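Local coordinates for iron-rich dpsA-homolog protein (Halobacterium salinarum, PDB 1TJO) that stores iron as a ferric mineral inside a hollow twelve-subunit shell, probably using hydrogen peroxide to oxidise Fe(II) and so sparing DNA from oxidative damage, at residues A[35-39]-A[91-95]; A[38-43]-A[99-105]; A[44-48]-A[121-126]; A[62-66]-A[165-169]. All blocks are in the same frame, centred on the assembly; numbering follows the deposited sequence.

Contact 1 (A[35-39]-A[91-95]); sequences NADLA and VPHAS
Two hydrogen bonds from one amide pin the loop to the helix: Asn35 ND2 donates to Val91 O at 3.0 Å, nearly straight at 174°, and His93 N donates to Asn35 OD1, also at 3.0 Å. The Asn35 carboxamide serves one acceptor and one donor of an extended backbone, a side chain standing in for a neighbouring strand. In this Dps subunit, a ferritin-like helical bundle, the contact ties the first bundle helix, 24-54, to the segment linking helix 60-87 to the short helix 96-102. Residues 35-39 are helical, with Ala39 N bonded to Asn35 O; Val91, Pro92 and His93 run extended, psi between 109° and 142°. The CA atoms of Asn35 and Pro92 lie 6.0 Å apart, and Asn35 holds chi1 near -112°, between wells. His93, rotamer m, folds its imidazole back so that Asn35 CG lies over one ring face. One turn on, Leu38 CD2 meets Pro92 CB at 3.9 Å. Further along the loop, Glu110 of a second subunit accepts hydrogen bonds from Ala94 N and from Ser95 N, at the N-cap position of helix 96-102. More loosely, Ala39 CB lies 4.3 Å from His93 CD2.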
loop_
_atom_site.group_PDB
_atom_site.type_symbol
_atom_site.label_atom_id
_atom_site.label_comp_id
_atom_site.label_asym_id
_atom_site.label_seq_id
_atom_site.Cartn_x
_atom_site.Cartn_y
_atom_site.Cartn_z
ATOM N N ASN A 35 22.116 17.339 24.904
ATOM C CA ASN A 35 22.456 18.514 24.076
ATOM C C ASN A 35 23.830 18.375 23.442
ATOM O O ASN A 35 24.072 18.773 22.281
ATOM C CB ASN A 35 22.363 19.818 24.893
ATOM C CG ASN A 35 21.227 20.713 24.430
ATOM O OD1 ASN A 35 20.682 20.502 23.325
ATOM N ND2 ASN A 35 20.865 21.702 25.243
ATOM N N ALA A 36 24.754 17.786 24.202
ATOM C CA ALA A 36 26.096 17.574 23.675
ATOM C C ALA A 36 26.037 16.577 22.504
ATOM O O ALA A 36 26.678 16.789 21.452
ATOM C CB ALA A 36 27.001 17.072 24.810
ATOM N N ASP A 37 25.244 15.521 22.686
ATOM C CA ASP A 37 24.983 14.512 21.650
ATOM C C ASP A 37 24.323 15.135 20.455
ATOM O O ASP A 37 24.719 14.892 19.348
ATOM C CB ASP A 37 24.110 13.373 22.143
ATOM C CG ASP A 37 24.823 12.459 23.087
ATOM O OD1 ASP A 37 26.091 12.489 23.096
ATOM O OD2 ASP A 37 24.176 11.692 23.866
ATOM N N LEU A 38 23.314 15.952 20.684
ATOM C CA LEU A 38 22.612 16.608 19.597
ATOM C C LEU A 38 23.540 17.389 18.695
ATOM O O LEU A 38 23.420 17.373 17.505
ATOM C CB LEU A 38 21.552 17.529 20.193
ATOM C CG LEU A 38 20.836 18.489 19.224
ATOM C CD1 LEU A 38 20.098 17.737 18.160
ATOM C CD2 LEU A 38 19.840 19.323 20.004
ATOM N N ALA A 39 24.440 18.142 19.290
ATOM C CA ALA A 39 25.370 18.981 18.519
ATOM C C ALA A 39 26.245 18.092 17.645
ATOM O O ALA A 39 26.443 18.328 16.432
ATOM C CB ALA A 39 26.187 19.819 19.459
ATOM N N VAL A 91 16.525 23.608 26.713
ATOM C CA VAL A 91 16.514 24.255 25.415
ATOM C C VAL A 91 17.491 23.587 24.455
ATOM O O VAL A 91 18.694 23.669 24.606
ATOM C CB VAL A 91 16.888 25.768 25.573
ATOM C CG1 VAL A 91 16.934 26.458 24.249
ATOM C CG2 VAL A 91 15.912 26.457 26.464
ATOM N N PRO A 92 16.993 22.874 23.459
ATOM C CA PRO A 92 17.897 22.173 22.559
ATOM C C PRO A 92 18.718 23.131 21.722
ATOM O O PRO A 92 18.220 24.160 21.251
ATOM C CB PRO A 92 16.977 21.347 21.701
ATOM C CG PRO A 92 15.661 21.999 21.812
ATOM C CD PRO A 92 15.578 22.669 23.123
ATOM N N HIS A 93 19.979 22.809 21.490
ATOM C CA HIS A 93 20.806 23.687 20.641
ATOM C C HIS A 93 20.139 23.727 19.267
ATOM O O HIS A 93 19.698 22.667 18.797
ATOM C CB HIS A 93 22.223 23.165 20.486
ATOM C CG HIS A 93 22.997 23.047 21.765
ATOM N ND1 HIS A 93 23.020 24.023 22.747
ATOM C CD2 HIS A 93 23.766 22.032 22.226
ATOM C CE1 HIS A 93 23.797 23.617 23.741
ATOM N NE2 HIS A 93 24.256 22.410 23.454
ATOM N N ALA A 94 20.087 24.906 18.621
ATOM C CA ALA A 94 19.278 25.054 17.435
ATOM C C ALA A 94 19.986 25.598 16.215
ATOM O O ALA A 94 19.897 24.998 15.131
ATOM C CB ALA A 94 18.057 25.888 17.768
ATOM N N SER A 95 20.634 26.752 16.337
ATOM C CA SER A 95 21.222 27.358 15.143
ATOM C C SER A 95 22.405 26.556 14.681
ATOM O O SER A 95 23.062 25.924 15.482
ATOM C CB SER A 95 21.667 28.818 15.407
ATOM O OG SER A 95 22.821 28.934 16.230
#

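Contact 2 (A[38-43]-A[99-105]); sequences LANVYV and LQAEASV
Asn40 supplies all the hydrogen bonding across this contact. Its OD1 accepts from Ser104 N at 2.8 Å and from Val105 N at 3.2 Å, while Asn40 ND2 donates to Ser104 OG at 3.1 Å, so one m-rotamer amide clasps the chain as it leaves the short helix. Segment 38-43 is regular helix; 99-105 begins helical and opens out by Ala103 (psi 139°). CA pairs are close: Ala39 to Leu99 4.5 Å, Asn40 to Ala103 4.7 Å, Val43 to Gln100 6.1 Å. The small Ala39 and Ala103 suit this close approach, Ala39 CB sitting 3.3 Å from Leu99 O and 4.2 Å from Ala103 CB. Apolar packing fills the rest. Leu99, rotamer mt, lays CD2 4.1 Å from Leu38 CG and CD1 3.8 Å from Tyr42 CD1; Val43 CG1 lies 3.6 Å from Ala103 CB. Tyr42 OH is hydrogen-bonded to Tyr45 of a second subunit, and Gln100 OE1 accepts from Glu97 N of that subunit. The short helix of the Dps connection between the bundle's second and third helices is thereby seated on helix 24-54, with helix 60-87 behind Leu38 and Tyr42 and helix 115-142 packed against Asn40 and Val105.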
loop_
_atom_site.group_PDB
_atom_site.type_symbol
_atom_site.label_atom_id
_atom_site.label_comp_id
_atom_site.label_asym_id
_atom_site.label_seq_id
_atom_site.Cartn_x
_atom_site.Cartn_y
_atom_site.Cartn_z
ATOM N N LEU A 38 23.314 15.952 20.684
ATOM C CA LEU A 38 22.612 16.608 19.597
ATOM C C LEU A 38 23.540 17.389 18.695
ATOM O O LEU A 38 23.420 17.373 17.505
ATOM C CB LEU A 38 21.552 17.529 20.193
ATOM C CG LEU A 38 20.836 18.489 19.224
ATOM C CD1 LEU A 38 20.098 17.737 18.160
ATOM C CD2 LEU A 38 19.840 19.323 20.004
ATOM N N ALA A 39 24.440 18.142 19.290
ATOM C CA ALA A 39 25.370 18.981 18.519
ATOM C C ALA A 39 26.245 18.092 17.645
ATOM O O ALA A 39 26.443 18.328 16.432
ATOM C CB ALA A 39 26.187 19.819 19.459
ATOM N N ASN A 40 26.762 17.032 18.219
ATOM C CA ASN A 40 27.607 16.098 17.459
ATOM C C ASN A 40 26.820 15.385 16.349
ATOM O O ASN A 40 27.310 15.259 15.243
ATOM C CB ASN A 40 28.240 15.085 18.405
ATOM C CG ASN A 40 29.390 15.653 19.157
ATOM O OD1 ASN A 40 30.017 16.611 18.714
ATOM N ND2 ASN A 40 29.669 15.075 20.331
ATOM N N VAL A 41 25.575 15.049 16.608
ATOM C CA VAL A 41 24.778 14.310 15.629
ATOM C C VAL A 41 24.400 15.225 14.472
ATOM O O VAL A 41 24.371 14.780 13.337
ATOM C CB VAL A 41 23.557 13.637 16.283
ATOM C CG1 VAL A 41 22.632 13.081 15.230
ATOM C CG2 VAL A 41 23.981 12.524 17.192
ATOM N N TYR A 42 24.140 16.510 14.730
ATOM C CA TYR A 42 23.842 17.427 13.639
ATOM C C TYR A 42 25.063 17.778 12.760
ATOM O O TYR A 42 24.929 17.949 11.565
ATOM C CB TYR A 42 23.082 18.683 14.088
ATOM C CG TYR A 42 21.603 18.629 13.653
ATOM C CD1 TYR A 42 20.605 18.919 14.548
ATOM C CD2 TYR A 42 21.251 18.364 12.339
ATOM C CE1 TYR A 42 19.294 18.899 14.190
ATOM C CE2 TYR A 42 19.923 18.336 11.968
ATOM C CZ TYR A 42 18.952 18.607 12.898
ATOM O OH TYR A 42 17.602 18.565 12.545
ATOM N N VAL A 43 26.251 17.833 13.366
ATOM C CA VAL A 43 27.478 17.958 12.596
ATOM C C VAL A 43 27.676 16.713 11.714
ATOM O O VAL A 43 28.003 16.837 10.552
ATOM C CB VAL A 43 28.742 18.279 13.447
ATOM C CG1 VAL A 43 28.627 19.685 14.043
ATOM C CG2 VAL A 43 28.928 17.325 14.499
ATOM N N LEU A 99 25.146 24.613 17.023
ATOM C CA LEU A 99 25.384 23.175 16.934
ATOM C C LEU A 99 26.866 22.833 16.685
ATOM O O LEU A 99 27.429 21.981 17.368
ATOM C CB LEU A 99 24.499 22.593 15.818
ATOM C CG LEU A 99 23.005 22.556 16.112
ATOM C CD1 LEU A 99 22.211 22.308 14.876
ATOM C CD2 LEU A 99 22.706 21.504 17.204
ATOM N N GLN A 100 27.511 23.508 15.753
ATOM C CA GLN A 100 28.892 23.213 15.458
ATOM C C GLN A 100 29.793 23.709 16.629
ATOM O O GLN A 100 30.747 23.030 16.986
ATOM C CB GLN A 100 29.323 23.814 14.134
ATOM C CG GLN A 100 30.760 23.418 13.761
ATOM C CD GLN A 100 31.114 23.708 12.331
ATOM O OE1 GLN A 100 30.260 23.815 11.468
ATOM N NE2 GLN A 100 32.391 23.862 12.075
ATOM N N ALA A 101 29.464 24.851 17.215
ATOM C CA ALA A 101 30.256 25.350 18.371
ATOM C C ALA A 101 30.234 24.381 19.567
ATOM O O ALA A 101 31.222 24.188 20.298
ATOM C CB ALA A 101 29.723 26.697 18.799
ATOM N N GLU A 102 29.072 23.795 19.807
ATOM C CA GLU A 102 28.881 22.889 20.918
ATOM C C GLU A 102 29.318 21.471 20.593
ATOM O O GLU A 102 29.388 20.666 21.503
ATOM C CB GLU A 102 27.409 22.903 21.319
ATOM C CG GLU A 102 26.956 24.263 21.844
ATOM C CD GLU A 102 27.393 24.515 23.289
ATOM O OE1 GLU A 102 27.152 25.624 23.771
ATOM O OE2 GLU A 102 27.988 23.638 23.927
ATOM N N ALA A 103 29.600 21.164 19.320
ATOM C CA ALA A 103 30.043 19.823 18.932
ATOM C C ALA A 103 31.509 19.650 19.312
ATOM O O ALA A 103 32.310 20.582 19.164
ATOM C CB ALA A 103 29.851 19.589 17.442
ATOM N N SER A 104 31.832 18.471 19.823
ATOM C CA SER A 104 33.204 18.075 20.155
ATOM C C SER A 104 33.912 17.361 19.009
ATOM O O SER A 104 35.149 17.274 18.987
ATOM C CB SER A 104 33.204 17.151 21.370
ATOM O OG SER A 104 32.480 15.948 21.138
ATOM N N VAL A 105 33.146 16.872 18.042
ATOM C CA VAL A 105 33.737 16.113 16.961
ATOM C C VAL A 105 34.422 17.017 15.956
ATOM O O VAL A 105 34.171 18.187 15.905
ATOM C CB VAL A 105 32.714 15.215 16.270
ATOM C CG1 VAL A 105 32.145 14.229 17.254
ATOM C CG2 VAL A 105 31.594 16.038 15.658
#

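Contact 3 (A[44-48]-A[121-126]); sequences LYHQL and NDMAIY
Leu44 has the most area covered here and, in its t,p conformation, fits its branched end between Ile125 and Tyr126: Leu44 CD1 is 3.8 Å from Ile125 CG2, and Leu44 CD2 lies over the face of the Tyr126 ring, 4.0 Å from the centroid and 22° off the normal, a CH-pi contact. Ile125 is mt, and its CA lies 6.6 Å from that of Leu44. Tyr126 leaves its helix sideways, and with chi1 -86° its ring lies against Leu44 and Leu48, its OH 3.4 Å from Leu48 CD1; Leu48, also mt, adds CD2 at 4.2 Å from Tyr126 CE1. On the polar flank Gln47 extends through t,t before chi3 turns to -72°, and its NE2 donates to Asp122 OD1 at 3.0 Å. A water bonded to Asn121 O at 3.1 Å makes a weak bond with Gln47 NE2 at 3.4 Å. The other oxygens have partners too: Gln47 OE1 accepts from Glu108 N, and Asp122 OD2 is hydrogen-bonded to His51 ND1 of helix 24-54. Both segments are continuous helix, their axes 10.5 Å apart at closest and antiparallel at 162° (signed crossing -162°). Tyr126 also touches helix 146-169, and Leu48 helix 60-87, so these side chains line the shared interior of four helices: the first-to-third helix packing of the ferritin-like four-helix bundle.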
loop_
_atom_site.group_PDB
_atom_site.type_symbol
_atom_site.label_atom_id
_atom_site.label_comp_id
_atom_site.label_asym_id
_atom_site.label_seq_id
_atom_site.Cartn_x
_atom_site.Cartn_y
_atom_site.Cartn_z
ATOM N N LEU A 44 27.405 15.528 12.264
ATOM C CA LEU A 44 27.472 14.280 11.523
ATOM C C LEU A 44 26.506 14.330 10.347
ATOM O O LEU A 44 26.869 14.041 9.217
ATOM C CB LEU A 44 27.159 13.085 12.436
ATOM C CG LEU A 44 27.040 11.751 11.687
ATOM C CD1 LEU A 44 28.374 11.378 11.052
ATOM C CD2 LEU A 44 26.462 10.691 12.626
ATOM N N TYR A 45 25.272 14.700 10.645
ATOM C CA TYR A 45 24.243 14.813 9.607
ATOM C C TYR A 45 24.752 15.688 8.451
ATOM O O TYR A 45 24.645 15.321 7.237
ATOM C CB TYR A 45 22.980 15.458 10.189
ATOM C CG TYR A 45 21.987 15.982 9.150
ATOM C CD1 TYR A 45 21.132 15.137 8.504
ATOM C CD2 TYR A 45 21.930 17.329 8.875
ATOM C CE1 TYR A 45 20.232 15.626 7.573
ATOM C CE2 TYR A 45 21.092 17.840 7.936
ATOM C CZ TYR A 45 20.206 16.995 7.312
ATOM O OH TYR A 45 19.333 17.522 6.378
ATOM N N HIS A 46 25.279 16.867 8.792
ATOM C CA HIS A 46 25.697 17.793 7.738
ATOM C C HIS A 46 26.890 17.285 6.928
ATOM O O HIS A 46 26.980 17.516 5.719
ATOM C CB HIS A 46 25.971 19.181 8.308
ATOM C CG HIS A 46 24.731 19.992 8.417
ATOM N ND1 HIS A 46 24.079 20.462 7.302
ATOM C CD2 HIS A 46 23.984 20.378 9.487
ATOM C CE1 HIS A 46 22.994 21.127 7.688
ATOM N NE2 HIS A 46 22.911 21.080 8.998
ATOM N N GLN A 47 27.770 16.523 7.568
ATOM C CA GLN A 47 28.930 15.971 6.867
ATOM C C GLN A 47 28.563 14.751 6.014
ATOM O O GLN A 47 29.094 14.571 4.923
ATOM C CB GLN A 47 30.003 15.585 7.841
ATOM C CG GLN A 47 31.315 15.281 7.136
ATOM C CD GLN A 47 32.546 15.531 8.003
ATOM O OE1 GLN A 47 32.891 16.682 8.274
ATOM N NE2 GLN A 47 33.199 14.454 8.445
ATOM N N LEU A 48 27.580 13.987 6.478
ATOM C CA LEU A 48 27.044 12.878 5.685
ATOM C C LEU A 48 26.374 13.448 4.440
ATOM O O LEU A 48 26.529 12.914 3.339
ATOM C CB LEU A 48 26.053 12.051 6.501
ATOM C CG LEU A 48 26.648 11.215 7.613
ATOM C CD1 LEU A 48 25.590 10.593 8.460
ATOM C CD2 LEU A 48 27.569 10.112 7.112
ATOM N N ASN A 121 36.886 10.191 7.815
ATOM C CA ASN A 121 36.512 11.321 8.664
ATOM C C ASN A 121 35.128 11.093 9.323
ATOM O O ASN A 121 34.912 11.415 10.532
ATOM C CB ASN A 121 36.500 12.624 7.849
ATOM C CG ASN A 121 37.866 13.120 7.496
ATOM O OD1 ASN A 121 38.833 12.795 8.169
ATOM N ND2 ASN A 121 37.966 13.966 6.479
ATOM N N ASP A 122 34.212 10.491 8.564
ATOM C CA ASP A 122 32.884 10.195 9.102
ATOM C C ASP A 122 32.958 9.136 10.173
ATOM O O ASP A 122 32.273 9.223 11.178
ATOM C CB ASP A 122 31.911 9.729 8.000
ATOM C CG ASP A 122 31.629 10.807 7.003
ATOM O OD1 ASP A 122 31.827 12.012 7.363
ATOM O OD2 ASP A 122 31.206 10.538 5.837
ATOM N N MET A 123 33.751 8.116 9.921
ATOM C CA MET A 123 33.947 6.999 10.835
ATOM C C MET A 123 34.410 7.504 12.203
ATOM O O MET A 123 33.937 7.028 13.210
ATOM C CB MET A 123 34.954 5.989 10.274
ATOM C CG MET A 123 34.680 4.606 10.831
ATOM S SD MET A 123 35.746 3.310 10.132
ATOM C CE MET A 123 37.159 3.834 10.655
ATOM N N ALA A 124 35.256 8.511 12.213
ATOM C CA ALA A 124 35.773 9.091 13.461
ATOM C C ALA A 124 34.672 9.817 14.230
ATOM O O ALA A 124 34.612 9.763 15.473
ATOM C CB ALA A 124 36.933 10.033 13.200
ATOM N N ILE A 125 33.815 10.509 13.506
ATOM C CA ILE A 125 32.662 11.138 14.128
ATOM C C ILE A 125 31.749 10.086 14.758
ATOM O O ILE A 125 31.340 10.242 15.891
ATOM C CB ILE A 125 31.898 12.017 13.130
ATOM C CG1 ILE A 125 32.762 13.184 12.635
ATOM C CG2 ILE A 125 30.677 12.524 13.795
ATOM C CD1 ILE A 125 32.145 13.968 11.531
ATOM N N TYR A 126 31.404 9.034 14.011
ATOM C CA TYR A 126 30.539 7.982 14.544
ATOM C C TYR A 126 31.077 7.406 15.808
ATOM O O TYR A 126 30.353 7.233 16.791
ATOM C CB TYR A 126 30.357 6.828 13.545
ATOM C CG TYR A 126 29.232 7.051 12.551
ATOM C CD1 TYR A 126 29.517 7.358 11.240
ATOM C CD2 TYR A 126 27.889 6.852 12.913
ATOM C CE1 TYR A 126 28.508 7.537 10.318
ATOM C CE2 TYR A 126 26.865 7.024 11.992
ATOM C CZ TYR A 126 27.189 7.362 10.695
ATOM O OH TYR A 126 26.229 7.518 9.730
HETATM O O HOH W 1 35.777 14.377 10.657
#

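Contact 4 (A[62-66]-A[165-169]); sequences DLHLF and HIEHY. With MG (magnesium ion), chain H.
Tyr169 and Phe66 bury the most surface here, and their rings bridge two helical segments whose axes come no closer than 12.6 Å. The segments run antiparallel at 165° (signed crossing -165°), with CA atoms 9.0 Å apart for Leu63 and Tyr169 and 8.8 Å for Phe66 and His165, so side chains fill the gap. Tyr169 (chi1 -87°) reaches over to place its OH 2.4 Å from Asp62 OD1, a very short hydrogen bond donated by the hydroxyl; Asp62 takes chi1 t. Leu63 CD2 covers one face of the Tyr169 ring, 3.5 Å from the centroid and 8° off its normal, in a CH-pi contact. Phe66, chi1 t, points across the gap: its CE1 is 3.4 Å from His165 CB, its CE2 3.7 Å from Ile166 CG1, and its CD2 3.7 Å from Tyr169 CE2. The Phe66 and His165 planes are within 4° of parallel, but with centroids 5.3 Å apart they scarcely overlap. On the same turns His168, a residue of the iron-translocation path, binds magnesium through NE2 at 2.6 Å, together with three waters, Glu56 of a fourth subunit and Gln86 of a third. Asp62 OD2 forms a salt bridge with Arg61 of the fourth subunit, so the carboxylate that takes the tyrosine hydroxyl also carries an intersubunit charge pair, joining this aromatic cluster to the subunit interface.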
loop_
_atom_site.group_PDB
_atom_site.type_symbol
_atom_site.label_atom_id
_atom_site.label_comp_id
_atom_site.label_asym_id
_atom_site.label_seq_id
_atom_site.Cartn_x
_atom_site.Cartn_y
_atom_site.Cartn_z
ATOM N N ASP A 62 25.889 3.599 -5.090
ATOM C CA ASP A 62 25.653 2.831 -3.883
ATOM C C ASP A 62 26.005 3.694 -2.658
ATOM O O ASP A 62 25.250 3.760 -1.671
ATOM C CB ASP A 62 26.486 1.566 -3.854
ATOM C CG ASP A 62 26.271 0.809 -2.586
ATOM O OD1 ASP A 62 27.222 0.716 -1.771
ATOM O OD2 ASP A 62 25.140 0.335 -2.309
ATOM N N LEU A 63 27.141 4.403 -2.733
ATOM C CA LEU A 63 27.516 5.265 -1.613
ATOM C C LEU A 63 26.609 6.456 -1.456
ATOM O O LEU A 63 26.281 6.882 -0.357
ATOM C CB LEU A 63 28.946 5.748 -1.766
ATOM C CG LEU A 63 30.009 4.713 -1.492
ATOM C CD1 LEU A 63 31.336 5.114 -2.112
ATOM C CD2 LEU A 63 30.082 4.527 0.047
ATOM N N HIS A 64 26.157 7.007 -2.567
ATOM C CA HIS A 64 25.234 8.132 -2.530
ATOM C C HIS A 64 23.963 7.730 -1.787
ATOM O O HIS A 64 23.508 8.458 -0.912
ATOM C CB HIS A 64 24.921 8.593 -3.963
ATOM C CG HIS A 64 23.925 9.690 -4.081
ATOM N ND1 HIS A 64 24.240 11.016 -3.867
ATOM C CD2 HIS A 64 22.630 9.670 -4.474
ATOM C CE1 HIS A 64 23.162 11.760 -4.069
ATOM N NE2 HIS A 64 22.177 10.973 -4.454
ATOM N N LEU A 65 23.443 6.542 -2.087
ATOM C CA LEU A 65 22.229 6.038 -1.457
ATOM C C LEU A 65 22.526 5.782 0.009
ATOM O O LEU A 65 21.722 6.181 0.872
ATOM C CB LEU A 65 21.761 4.799 -2.203
ATOM C CG LEU A 65 21.221 5.169 -3.582
ATOM C CD1 LEU A 65 21.031 3.883 -4.447
ATOM C CD2 LEU A 65 19.939 6.010 -3.482
ATOM N N PHE A 66 23.639 5.108 0.298
ATOM C CA PHE A 66 23.951 4.756 1.694
ATOM C C PHE A 66 24.059 6.029 2.525
ATOM O O PHE A 66 23.547 6.097 3.666
ATOM C CB PHE A 66 25.237 3.904 1.811
ATOM C CG PHE A 66 25.807 3.848 3.212
ATOM C CD1 PHE A 66 25.180 3.123 4.200
ATOM C CD2 PHE A 66 26.885 4.615 3.557
ATOM C CE1 PHE A 66 25.671 3.141 5.527
ATOM C CE2 PHE A 66 27.349 4.639 4.860
ATOM C CZ PHE A 66 26.728 3.908 5.827
ATOM N N HIS A 165 28.924 -0.122 8.563
ATOM C CA HIS A 165 28.898 -0.128 7.109
ATOM C C HIS A 165 30.098 0.634 6.579
ATOM O O HIS A 165 30.758 0.213 5.642
ATOM C CB HIS A 165 27.621 0.529 6.578
ATOM C CG HIS A 165 26.452 -0.375 6.566
ATOM N ND1 HIS A 165 25.758 -0.665 5.408
ATOM C CD2 HIS A 165 25.799 -0.996 7.569
ATOM C CE1 HIS A 165 24.744 -1.459 5.706
ATOM N NE2 HIS A 165 24.741 -1.672 7.010
ATOM N N ILE A 166 30.389 1.770 7.183
ATOM C CA ILE A 166 31.566 2.545 6.742
ATOM C C ILE A 166 32.846 1.771 6.929
ATOM O O ILE A 166 33.710 1.747 6.010
ATOM C CB ILE A 166 31.613 3.950 7.428
ATOM C CG1 ILE A 166 30.457 4.816 6.942
ATOM C CG2 ILE A 166 32.993 4.640 7.231
ATOM C CD1 ILE A 166 30.218 6.059 7.762
ATOM N N GLU A 167 32.979 1.107 8.076
ATOM C CA GLU A 167 34.114 0.241 8.314
ATOM C C GLU A 167 34.272 -0.799 7.203
ATOM O O GLU A 167 35.364 -0.990 6.683
ATOM C CB GLU A 167 34.009 -0.456 9.689
ATOM C CG GLU A 167 35.254 -1.246 10.061
ATOM C CD GLU A 167 35.450 -1.444 11.557
ATOM O OE1 GLU A 167 34.677 -2.220 12.135
ATOM O OE2 GLU A 167 36.416 -0.878 12.132
ATOM N N HIS A 168 33.170 -1.456 6.819
ATOM C CA HIS A 168 33.193 -2.350 5.670
ATOM C C HIS A 168 33.545 -1.774 4.332
ATOM O O HIS A 168 34.293 -2.409 3.596
ATOM C CB HIS A 168 31.944 -3.169 5.585
ATOM C CG HIS A 168 31.958 -4.337 6.520
ATOM N ND1 HIS A 168 31.187 -5.469 6.319
ATOM C CD2 HIS A 168 32.699 -4.567 7.636
ATOM C CE1 HIS A 168 31.439 -6.332 7.295
ATOM N NE2 HIS A 168 32.342 -5.805 8.107
ATOM N N TYR A 169 33.063 -0.566 4.028
ATOM C CA TYR A 169 33.390 0.053 2.744
ATOM C C TYR A 169 34.903 0.295 2.603
ATOM O O TYR A 169 35.416 0.246 1.492
ATOM C CB TYR A 169 32.732 1.392 2.621
ATOM C CG TYR A 169 31.320 1.375 2.069
ATOM C CD1 TYR A 169 31.044 0.820 0.823
ATOM C CD2 TYR A 169 30.272 1.886 2.821
ATOM C CE1 TYR A 169 29.754 0.853 0.304
ATOM C CE2 TYR A 169 28.987 1.874 2.317
ATOM C CZ TYR A 169 28.740 1.371 1.068
ATOM O OH TYR A 169 27.453 1.422 0.555
HETATM MG MG MG H . 34.279 -6.955 9.319
HETATM O O HOH W 2 35.657 -5.343 9.331
HETATM O O HOH W 3 33.427 -6.095 10.800
HETATM O O HOH W 4 35.604 -8.026 10.286
#

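Overall arrangement
Contacts 1, 2 and 3 follow one another along helix 24-54, and contact 4 lies toward the other end of the bundle, its centre 27 Å from that of contact 1. Contacts 1 and 2 share Leu38 and Ala39, with centres 7 Å apart, and seat the connection between helices 60-87 and 115-142. Contact 3, its centre about 10 Å from that of contact 2, brings in helix 115-142 itself, touching through Val105 and Ile125. Contact 4, centred about 12 Å from contact 3, pairs helices 60-87 and 146-169, meeting contact 3 where Tyr126 packs on Ile166. Along the chain, contact 3 crosses contacts 1 and 2, and contact 4 crosses all three, so helices distant in sequence stand side by side in one four-helix bundle. Contacts 1 to 3 all touch the second subunit, while contact 4 borders others, tying the bundle into the dodecamer.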